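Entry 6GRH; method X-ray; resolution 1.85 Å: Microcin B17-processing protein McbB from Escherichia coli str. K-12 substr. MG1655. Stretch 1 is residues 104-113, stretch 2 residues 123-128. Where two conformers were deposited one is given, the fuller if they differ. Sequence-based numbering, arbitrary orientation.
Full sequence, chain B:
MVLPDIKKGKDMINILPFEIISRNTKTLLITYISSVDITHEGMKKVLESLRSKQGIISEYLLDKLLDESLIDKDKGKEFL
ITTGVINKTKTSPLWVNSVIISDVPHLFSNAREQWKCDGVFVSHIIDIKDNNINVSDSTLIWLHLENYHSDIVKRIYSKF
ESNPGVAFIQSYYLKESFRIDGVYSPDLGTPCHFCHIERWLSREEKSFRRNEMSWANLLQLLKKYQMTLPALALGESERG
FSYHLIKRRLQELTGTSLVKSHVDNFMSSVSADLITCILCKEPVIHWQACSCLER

Stretch 1 (104-113) VPHLFSNARE
Stretch 2, residues 123-128: SHIIDI

Residues 104-113 form a compact, turning segment laid against the strand 123-127. The register fixes the direction: the CA atoms of P105 and D127 lie 5.6 Å apart and those of R112 and S123 7.0 Å apart, so the two stretches run antiparallel overall. No backbone-to-backbone hydrogen bond joins them; the contact is made by side chains against side chains and against backbone carbonyls, as where P105 O lies 3.7 Å from I125 CG2, and it buries 363 Å² summed over both sides.

Stretch 1 holds its shape through short-range bonds. V104 is in loop (phi/psi -125/60), then P105 to L107 form a 3-10 segment with phi near -57° and psi between -31° and -24°. L107 N donates to V104 O (3.0 Å), F108 N to P105 O (2.9 Å), S109 N to H106 O (3.2 Å) and A111 N to F108 O (3.0 Å). S109, chi1 p (64°), also brings its OG to H106 O at 3.2 Å, a side-chain bond to the same carbonyl. From A111 the chain is helical, with R112 at -58/-44.

I125 (phi/psi -101/119) is the apolar centre, its CA-to-CB bond pointing toward stretch 1 and 106 Å² of its area covered. With chi1 m (-52°) and chi2 m (-56°), it places CG2 3.8 Å from P105 CB and CD1 3.8 Å from F108 CB. Both separations are normal van der Waals contacts. P105, its ring C-gamma endo, also sets CG 3.8 Å from D127 OD2; D127 is t at chi1 (-169°), with chi2 -29°. F108, chi1 m (-58°) and chi2 101°, starts toward the strand, but its ring leads away, so CB makes the side-chain approach to I125.

R112 supplies the polar anchor. Its chi1 is m (-66°) and chi2 t (150°), while chi3 of 94° lies off the standard wells and chi4 is -148°. This path carries CD past I125 CG1 at 3.7 Å and brings the guanidinium edge to the S123 carbonyl. R112 NH2 donates to S123 O at 2.7 Å with an angle of 159°; R112 NE reaches the same S123 O at 3.2 Å and 135°, a weak bond. The acceptor lies near the guanidinium plane, as two donors sharing one oxygen require.

S123 (-78/-36, chi1 p, 52°) and H124 (-149/142, chi1 m, -65°, chi2 97°) both turn CB away from stretch 1. S123 meets R112 through its carbonyl O, while its OG is bonded elsewhere in the structure. The H124 ring remains peripheral: its CD2 is 4.2 Å from R112 NH2, in an oblique approach.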

# COMPACT_ATOMS: atom_id res chain seq x y z
N VAL B 104 23.50 -21.73 -12.92
CA VAL B 104 23.83 -22.90 -12.07
C VAL B 104 23.03 -24.13 -12.52
O VAL B 104 22.28 -24.69 -11.74
CB VAL B 104 23.63 -22.61 -10.55
CG1 VAL B 104 24.65 -21.60 -10.05
CG2 VAL B 104 22.22 -22.12 -10.22
N PRO B 105 23.20 -24.57 -13.79
CA PRO B 105 22.40 -25.70 -14.28
C PRO B 105 22.57 -26.98 -13.47
O PRO B 105 21.63 -27.76 -13.39
CB PRO B 105 22.90 -25.91 -15.71
CG PRO B 105 24.28 -25.36 -15.71
CD PRO B 105 24.22 -24.16 -14.78
N HIS B 106 23.75 -27.20 -12.90
CA HIS B 106 23.99 -28.34 -11.99
C HIS B 106 23.01 -28.45 -10.79
O HIS B 106 22.69 -29.56 -10.37
CB HIS B 106 25.46 -28.39 -11.51
CG HIS B 106 25.94 -27.11 -10.90
ND1 HIS B 106 26.18 -25.96 -11.64
CD2 HIS B 106 26.22 -26.79 -9.62
CE1 HIS B 106 26.60 -25.00 -10.84
NE2 HIS B 106 26.64 -25.48 -9.61
N LEU B 107 22.48 -27.33 -10.28
CA LEU B 107 21.43 -27.34 -9.25
C LEU B 107 20.17 -28.09 -9.71
O LEU B 107 19.41 -28.59 -8.89
CB LEU B 107 21.06 -25.91 -8.80
CG LEU B 107 19.85 -25.69 -7.86
CD1 LEU B 107 20.09 -26.40 -6.51
CD2 LEU B 107 19.53 -24.19 -7.67
N PHE B 108 19.97 -28.17 -11.02
CA PHE B 108 18.78 -28.78 -11.61
C PHE B 108 19.07 -30.09 -12.32
O PHE B 108 18.22 -30.55 -13.06
CB PHE B 108 18.17 -27.82 -12.62
CG PHE B 108 17.79 -26.52 -12.03
CD1 PHE B 108 18.59 -25.41 -12.20
CD2 PHE B 108 16.63 -26.40 -11.29
CE1 PHE B 108 18.22 -24.18 -11.67
CE2 PHE B 108 16.25 -25.17 -10.75
CZ PHE B 108 17.06 -24.06 -10.94
N SER B 109 20.22 -30.69 -12.07
CA SER B 109 20.63 -31.87 -12.82
C SER B 109 19.72 -33.10 -12.60
O SER B 109 19.73 -34.02 -13.41
CB SER B 109 22.07 -32.23 -12.52
OG SER B 109 22.21 -32.59 -11.17
N ASN B 110 18.94 -33.13 -11.52
CA ASN B 110 17.94 -34.18 -11.33
C ASN B 110 16.48 -33.70 -11.49
O ASN B 110 15.56 -34.50 -11.34
CB ASN B 110 18.17 -34.87 -9.98
CG ASN B 110 19.46 -35.67 -9.94
OD1 ASN B 110 20.31 -35.47 -9.06
ND2 ASN B 110 19.65 -36.56 -10.90
N ALA B 111 16.28 -32.43 -11.83
CA ALA B 111 14.95 -31.79 -11.77
C ALA B 111 14.00 -32.34 -12.81
O ALA B 111 12.86 -32.58 -12.51
CB ALA B 111 15.05 -30.28 -11.93
N ARG B 112 14.49 -32.58 -14.02
CA ARG B 112 13.63 -33.11 -15.07
C ARG B 112 13.00 -34.43 -14.66
O ARG B 112 11.82 -34.62 -14.87
CB ARG B 112 14.39 -33.30 -16.36
CG ARG B 112 14.84 -31.97 -16.94
CD ARG B 112 16.11 -32.19 -17.71
NE ARG B 112 15.89 -32.43 -19.11
CZ ARG B 112 16.65 -33.20 -19.89
NH1 ARG B 112 17.69 -33.89 -19.41
NH2 ARG B 112 16.37 -33.27 -21.18
N GLU B 113 13.78 -35.33 -14.07
CA GLU B 113 13.25 -36.65 -13.74
C GLU B 113 12.42 -36.63 -12.45
O GLU B 113 11.35 -37.24 -12.41
CB GLU B 113 14.35 -37.71 -13.71
CG GLU B 113 13.92 -39.02 -14.37
CD GLU B 113 13.77 -38.91 -15.88
OE1 GLU B 113 12.65 -39.07 -16.40
OE2 GLU B 113 14.80 -38.66 -16.55
N SER B 123 11.62 -29.84 -20.39
CA SER B 123 12.28 -30.54 -21.49
C SER B 123 13.80 -30.45 -21.43
O SER B 123 14.47 -31.40 -21.80
CB SER B 123 11.80 -30.06 -22.86
OG SER B 123 11.91 -28.66 -22.96
N HIS B 124 14.33 -29.32 -20.99
CA HIS B 124 15.76 -29.08 -21.03
C HIS B 124 16.19 -28.18 -19.89
O HIS B 124 15.46 -27.25 -19.55
CB HIS B 124 16.16 -28.41 -22.33
CG HIS B 124 15.94 -29.26 -23.54
ND1 HIS B 124 14.82 -29.16 -24.33
CD2 HIS B 124 16.69 -30.26 -24.08
CE1 HIS B 124 14.90 -30.04 -25.32
NE2 HIS B 124 16.03 -30.71 -25.19
N ILE B 125 17.36 -28.47 -19.33
CA ILE B 125 18.10 -27.55 -18.48
C ILE B 125 19.21 -26.94 -19.34
O ILE B 125 20.05 -27.65 -19.86
CB ILE B 125 18.74 -28.25 -17.26
CG1 ILE B 125 17.71 -29.08 -16.50
CG2 ILE B 125 19.35 -27.20 -16.31
CD1 ILE B 125 16.47 -28.34 -16.03
N ILE B 126 19.18 -25.63 -19.51
CA ILE B 126 20.12 -24.96 -20.40
C ILE B 126 21.10 -24.08 -19.60
O ILE B 126 20.69 -23.29 -18.74
CB ILE B 126 19.36 -24.13 -21.45
CG1 ILE B 126 18.43 -25.03 -22.26
CG2 ILE B 126 20.34 -23.42 -22.38
CD1 ILE B 126 17.29 -24.30 -22.91
N ASP B 127 22.39 -24.24 -19.88
CA ASP B 127 23.41 -23.40 -19.29
C ASP B 127 23.38 -22.07 -20.04
O ASP B 127 23.46 -22.05 -21.26
CB ASP B 127 24.79 -24.05 -19.39
CG ASP B 127 25.86 -23.32 -18.54
OD1 ASP B 127 25.76 -22.09 -18.32
OD2 ASP B 127 26.82 -23.98 -18.11
N ILE B 128 23.28 -20.96 -19.30
CA ILE B 128 23.34 -19.63 -19.91
C ILE B 128 24.60 -19.41 -20.78
O ILE B 128 24.54 -18.67 -21.75
CB ILE B 128 23.19 -18.51 -18.84
CG1 ILE B 128 22.92 -17.16 -19.50
CG2 ILE B 128 24.42 -18.42 -17.95
CD1 ILE B 128 21.57 -17.09 -20.20